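Local coordinates for peptidoglycan-recognition protein-LC isoform LCa (PDB 2F2L) that senses bacterial peptidoglycan through its extracellular domain and activates the imd/Relish pathway of the fly's humoral immune response, at residues 28-33 and 139-144; 15-20 and 81-86. All blocks are in the same frame, centred on the assembly; numbering follows the deposited sequence.

Contact 1 of 2, residues 28-33 and 139-144; sequences IALPTN and TASSKL
The side chain of Ile28 lies over Ser141 and reaches Leu144: its CG2 packs on Ser141 CB at 3.6 Å, while CD1 meets Leu144 CD1 at 3.5 Å, the two branched chains crossing obliquely. CG2 stands anti to the backbone N and CG1 beside it (chi1 -63°), which divides the two branches between the serine and the leucine. The setting is the mixed sheet of the peptidoglycan-recognition (amidase 2) fold, where strand 24-31 pairs in parallel with strand 136-140, at one margin of the sheet within this chain, just before helix 141-144. Ala29 carries both backbone bonds across to 139-144: its N donates to Thr139 O at 2.9 Å, nearly straight at 169°, and its O accepts from Ser141 N at 3.0 Å. These two bonds make the last parallel bridge, Ala29 with Ala140; the second donor, Ser141 N, belongs to the helix, for which Ala140 is at the N-cap position. On the other edge of strand 24-31, backbone bonds join Ile28 and Leu30 to strand 98-102. Tyr157, from helix 154-158, helps bury the contact: its OH hydrogen-bonds Ser141 OG and, weakly, Ala29 O, and Phe151 touches both Leu30 and Ser141. Ser141 OG, placed between its backbone N and carbonyl carbon (chi1 64°), lies 3.2 Å from Ala29 O and 3.7 Å from Leu30 CG.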
loop_
_atom_site.group_PDB
_atom_site.type_symbol
_atom_site.label_atom_id
_atom_site.label_comp_id
_atom_site.label_asym_id
_atom_site.label_seq_id
_atom_site.Cartn_x
_atom_site.Cartn_y
_atom_site.Cartn_z
ATOM N N ILE A 28 -15.333 17.478 -4.885
ATOM C CA ILE A 28 -15.458 16.883 -6.225
ATOM C C ILE A 28 -15.517 15.361 -6.160
ATOM O O ILE A 28 -14.662 14.708 -5.516
ATOM C CB ILE A 28 -14.278 17.303 -7.129
ATOM C CG1 ILE A 28 -14.284 18.824 -7.334
ATOM C CG2 ILE A 28 -14.361 16.630 -8.492
ATOM C CD1 ILE A 28 -12.961 19.372 -7.823
ATOM N N ALA A 29 -16.522 14.792 -6.826
ATOM C CA ALA A 29 -16.676 13.342 -6.878
ATOM C C ALA A 29 -16.041 12.786 -8.153
ATOM O O ALA A 29 -16.109 13.407 -9.210
ATOM C CB ALA A 29 -18.135 12.948 -6.775
ATOM N N LEU A 30 -15.379 11.644 -8.022
ATOM C CA LEU A 30 -14.718 10.994 -9.143
ATOM C C LEU A 30 -14.823 9.468 -9.008
ATOM O O LEU A 30 -14.889 8.946 -7.899
ATOM C CB LEU A 30 -13.228 11.366 -9.226
ATOM C CG LEU A 30 -12.767 12.821 -9.157
ATOM C CD1 LEU A 30 -12.358 13.201 -7.747
ATOM C CD2 LEU A 30 -11.605 13.046 -10.101
ATOM N N PRO A 31 -14.822 8.753 -10.141
ATOM C CA PRO A 31 -14.678 7.301 -10.106
ATOM C C PRO A 31 -13.194 6.916 -10.065
ATOM O O PRO A 31 -12.352 7.669 -10.554
ATOM C CB PRO A 31 -15.312 6.874 -11.429
ATOM C CG PRO A 31 -14.961 8.001 -12.352
ATOM C CD PRO A 31 -14.957 9.252 -11.516
ATOM N N THR A 32 -12.861 5.764 -9.497
ATOM C CA THR A 32 -11.466 5.309 -9.570
ATOM C C THR A 32 -11.210 4.577 -10.893
ATOM O O THR A 32 -10.060 4.418 -11.314
ATOM C CB THR A 32 -11.069 4.397 -8.362
ATOM O OG1 THR A 32 -11.930 3.254 -8.305
ATOM C CG2 THR A 32 -11.149 5.153 -7.073
ATOM N N ASN A 33 -12.292 4.130 -11.538
ATOM C CA ASN A 33 -12.232 3.234 -12.701
ATOM C C ASN A 33 -11.408 1.974 -12.469
ATOM O O ASN A 33 -10.826 1.417 -13.394
ATOM C CB ASN A 33 -11.756 3.997 -13.948
ATOM C CG ASN A 33 -12.728 5.082 -14.359
ATOM O OD1 ASN A 33 -13.940 4.872 -14.316
ATOM N ND2 ASN A 33 -12.207 6.256 -14.740
ATOM N N THR A 139 -19.877 18.521 -6.480
ATOM C CA THR A 139 -20.094 18.359 -7.926
ATOM C C THR A 139 -19.309 17.210 -8.530
ATOM O O THR A 139 -18.460 16.619 -7.879
ATOM C CB THR A 139 -19.773 19.656 -8.704
ATOM O OG1 THR A 139 -20.286 19.554 -10.042
ATOM C CG2 THR A 139 -18.317 19.923 -8.763
ATOM N N ALA A 140 -19.625 16.913 -9.787
ATOM C CA ALA A 140 -18.961 15.879 -10.548
ATOM C C ALA A 140 -17.736 16.444 -11.214
ATOM O O ALA A 140 -17.764 17.544 -11.803
ATOM C CB ALA A 140 -19.901 15.306 -11.598
ATOM N N SER A 141 -16.658 15.674 -11.137
ATOM C CA SER A 141 -15.457 15.970 -11.889
ATOM C C SER A 141 -15.755 16.147 -13.377
ATOM O O SER A 141 -15.134 16.978 -14.035
ATOM C CB SER A 141 -14.402 14.881 -11.666
ATOM O OG SER A 141 -14.841 13.628 -12.153
ATOM N N SER A 142 -16.727 15.393 -13.893
ATOM C CA SER A 142 -17.054 15.434 -15.309
ATOM C C SER A 142 -17.787 16.711 -15.726
ATOM O O SER A 142 -17.688 17.130 -16.872
ATOM C CB SER A 142 -17.904 14.225 -15.705
ATOM O OG SER A 142 -19.117 14.212 -14.991
ATOM N N LYS A 143 -18.541 17.303 -14.808
ATOM C CA LYS A 143 -19.203 18.585 -15.065
ATOM C C LYS A 143 -18.142 19.678 -15.208
ATOM O O LYS A 143 -18.245 20.543 -16.065
ATOM C CB LYS A 143 -20.194 18.915 -13.939
ATOM C CG LYS A 143 -20.729 20.352 -13.952
ATOM C CD LYS A 143 -22.111 20.481 -13.289
ATOM C CE LYS A 143 -22.587 21.942 -13.273
ATOM N NZ LYS A 143 -24.076 22.101 -13.454
ATOM N N LEU A 144 -17.104 19.605 -14.380
ATOM C CA LEU A 144 -16.027 20.594 -14.386
ATOM C C LEU A 144 -15.160 20.497 -15.643
ATOM O O LEU A 144 -14.716 21.511 -16.183
ATOM C CB LEU A 144 -15.152 20.425 -13.129
ATOM C CG LEU A 144 -15.823 20.725 -11.790
ATOM C CD1 LEU A 144 -14.874 20.397 -10.625
ATOM C CD2 LEU A 144 -16.278 22.177 -11.717
#

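Contact 2 of 2, residues 15-20 and 81-86; sequences KEIPDL and WNKMGA. With SO4 (sulfate ion), chain E.
Lys83 NZ has three close oxygen partners: it donates to Ile17 O at 2.8 Å, forms a salt bridge with Asp19 OD1 at 2.8 Å, approaching from above the carboxylate plane, and hydrogen-bonds O2 of a sulfate probably taken from the crystallisation liquor. Its chain bends at chi2 (-65°), which turns CD back over the segment 15-20, while Ile17 CG2 packs against Lys83 CB. Water 1 accepts from Ile17 N and, as a fourth and weaker partner, from the same amine. Next to this polar group the backbones are tied by Met84 N to Pro18 O, 2.9 Å and almost straight at 177°, and by Leu20 N to Asn82 O at 3.0 Å. Water 2 donates to both Leu20 O and Asn82 O. Apolar contacts flank the bonds: Met84 CE lies 3.8 Å from Pro18 CG, and Leu20 CD2 4.1 Å from Met84 CG, these last two side chains crossing at about a right angle. Farther out, Asn66 ND2 holds Lys83 O, Arg79 NH1 holds Met84 O, and Leu20 reaches Leu98 of strand 98-102. Here an isolated beta bridge, Asp19 with Lys83, joins the surface loop between strands 2-3 and 24-31 to the loop after strand 75-77 of the amidase-like domain.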
loop_
_atom_site.group_PDB
_atom_site.type_symbol
_atom_site.label_atom_id
_atom_site.label_comp_id
_atom_site.label_asym_id
_atom_site.label_seq_id
_atom_site.Cartn_x
_atom_site.Cartn_y
_atom_site.Cartn_z
ATOM N N LYS A 15 7.531 13.186 -1.876
ATOM C CA LYS A 15 8.049 14.486 -1.440
ATOM C C LYS A 15 6.979 15.199 -0.608
ATOM O O LYS A 15 5.870 14.697 -0.455
ATOM C CB LYS A 15 8.376 15.373 -2.655
ATOM C CG LYS A 15 9.454 14.832 -3.603
ATOM C CD LYS A 15 10.842 14.971 -2.981
ATOM C CE LYS A 15 11.941 14.547 -3.933
ATOM N NZ LYS A 15 13.291 14.595 -3.304
ATOM N N GLU A 16 7.296 16.386 -0.107
ATOM C CA GLU A 16 6.314 17.208 0.578
ATOM C C GLU A 16 5.149 17.536 -0.366
ATOM O O GLU A 16 5.339 17.775 -1.557
ATOM C CB GLU A 16 6.953 18.512 1.074
ATOM C CG GLU A 16 8.019 18.320 2.148
ATOM C CD GLU A 16 8.882 19.567 2.365
ATOM O OE1 GLU A 16 10.090 19.537 2.018
ATOM O OE2 GLU A 16 8.349 20.577 2.880
ATOM N N ILE A 17 3.949 17.555 0.196
ATOM C CA ILE A 17 2.727 17.893 -0.531
ATOM C C ILE A 17 2.184 19.202 0.036
ATOM O O ILE A 17 2.226 19.411 1.246
ATOM C CB ILE A 17 1.720 16.730 -0.422
ATOM C CG1 ILE A 17 2.253 15.564 -1.277
ATOM C CG2 ILE A 17 0.323 17.153 -0.904
ATOM C CD1 ILE A 17 1.452 14.309 -1.196
ATOM N N PRO A 18 1.709 20.110 -0.826
ATOM C CA PRO A 18 1.275 21.406 -0.281
ATOM C C PRO A 18 -0.016 21.298 0.534
ATOM O O PRO A 18 -0.846 20.444 0.258
ATOM C CB PRO A 18 1.031 22.255 -1.535
ATOM C CG PRO A 18 1.652 21.482 -2.670
ATOM C CD PRO A 18 1.520 20.059 -2.286
ATOM N N ASP A 19 -0.152 22.150 1.541
ATOM C CA ASP A 19 -1.384 22.254 2.308
ATOM C C ASP A 19 -2.448 22.987 1.505
ATOM O O ASP A 19 -2.153 23.929 0.775
ATOM C CB ASP A 19 -1.161 23.048 3.589
ATOM C CG ASP A 19 -0.194 22.384 4.549
ATOM O OD1 ASP A 19 -0.209 21.146 4.685
ATOM O OD2 ASP A 19 0.557 23.137 5.202
ATOM N N LEU A 20 -3.693 22.575 1.679
ATOM C CA LEU A 20 -4.839 23.394 1.266
ATOM C C LEU A 20 -5.065 24.617 2.158
ATOM O O LEU A 20 -4.871 24.551 3.374
ATOM C CB LEU A 20 -6.108 22.562 1.332
ATOM C CG LEU A 20 -6.338 21.517 0.261
ATOM C CD1 LEU A 20 -7.530 20.661 0.683
ATOM C CD2 LEU A 20 -6.585 22.194 -1.069
ATOM N N TRP A 81 -7.657 15.566 4.966
ATOM C CA TRP A 81 -8.355 16.850 5.003
ATOM C C TRP A 81 -7.481 18.030 4.640
ATOM O O TRP A 81 -7.975 19.027 4.127
ATOM C CB TRP A 81 -8.913 17.124 6.409
ATOM C CG TRP A 81 -10.005 16.224 6.844
ATOM C CD1 TRP A 81 -9.984 15.363 7.900
ATOM C CD2 TRP A 81 -11.304 16.101 6.245
ATOM N NE1 TRP A 81 -11.184 14.700 7.991
ATOM C CE2 TRP A 81 -12.015 15.139 6.990
ATOM C CE3 TRP A 81 -11.933 16.714 5.153
ATOM C CZ2 TRP A 81 -13.331 14.773 6.678
ATOM C CZ3 TRP A 81 -13.242 16.355 4.846
ATOM C CH2 TRP A 81 -13.925 15.393 5.603
ATOM N N ASN A 82 -6.188 17.936 4.938
ATOM C CA ASN A 82 -5.354 19.126 4.979
ATOM C C ASN A 82 -4.412 19.298 3.821
ATOM O O ASN A 82 -3.811 20.347 3.699
ATOM C CB ASN A 82 -4.549 19.138 6.268
ATOM C CG ASN A 82 -5.421 19.115 7.490
ATOM O OD1 ASN A 82 -6.496 19.719 7.519
ATOM N ND2 ASN A 82 -4.960 18.423 8.520
ATOM N N LYS A 83 -4.275 18.274 2.978
ATOM C CA LYS A 83 -3.308 18.302 1.877
ATOM C C LYS A 83 -3.991 18.396 0.512
ATOM O O LYS A 83 -5.048 17.811 0.287
ATOM C CB LYS A 83 -2.406 17.061 1.927
ATOM C CG LYS A 83 -1.444 17.020 3.111
ATOM C CD LYS A 83 -0.418 18.143 3.036
ATOM C CE LYS A 83 0.712 17.965 4.037
ATOM N NZ LYS A 83 1.656 19.121 3.968
ATOM N N MET A 84 -3.361 19.142 -0.392
ATOM C CA MET A 84 -3.868 19.320 -1.741
ATOM C C MET A 84 -3.824 17.986 -2.529
ATOM O O MET A 84 -2.812 17.265 -2.524
ATOM C CB MET A 84 -3.020 20.380 -2.427
ATOM C CG MET A 84 -3.601 20.974 -3.671
ATOM S SD MET A 84 -2.538 22.308 -4.283
ATOM C CE MET A 84 -1.298 21.363 -5.111
ATOM N N GLY A 85 -4.947 17.645 -3.151
ATOM C CA GLY A 85 -5.035 16.494 -4.013
ATOM C C GLY A 85 -4.510 16.798 -5.396
ATOM O O GLY A 85 -4.042 17.907 -5.672
ATOM N N ALA A 86 -4.571 15.789 -6.262
ATOM C CA ALA A 86 -4.090 15.902 -7.635
ATOM C C ALA A 86 -5.120 15.307 -8.607
ATOM O O ALA A 86 -4.793 14.812 -9.684
ATOM C CB ALA A 86 -2.756 15.207 -7.761
HETATM S S SO4 E . 3.494 21.322 6.899
HETATM O O1 SO4 E . 2.951 22.529 6.279
HETATM O O2 SO4 E . 3.251 20.152 6.051
HETATM O O3 SO4 E . 2.871 21.113 8.201
HETATM O O4 SO4 E . 4.937 21.482 7.066
HETATM O O HOH W 1 3.915 16.874 2.916
HETATM O O HOH W 2 -4.142 22.807 5.137
#

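Both contacts tie an early piece of the chain to a later one, and their segments alternate: 15-20, 28-33, 81-86, 139-144. Their centres are about 19 Å apart and their nearest atoms about 7 Å. Strand 98-102 links them: it pairs with Ile28 and Leu30 of contact 1, and its Leu98 packs on Leu20 of contact 2. Contact 1 is buried, its centre about 9 Å from that of the chain; contact 2 lies at the surface, its centre about 14 Å away. No residue of either lies in the muropeptide pocket, which includes Leu9, Arg48 and Glu56. The Pro31 side chain is about 13 Å from the N-linked N-acetylglucosamine on Asn36, a glycan, not a ligand.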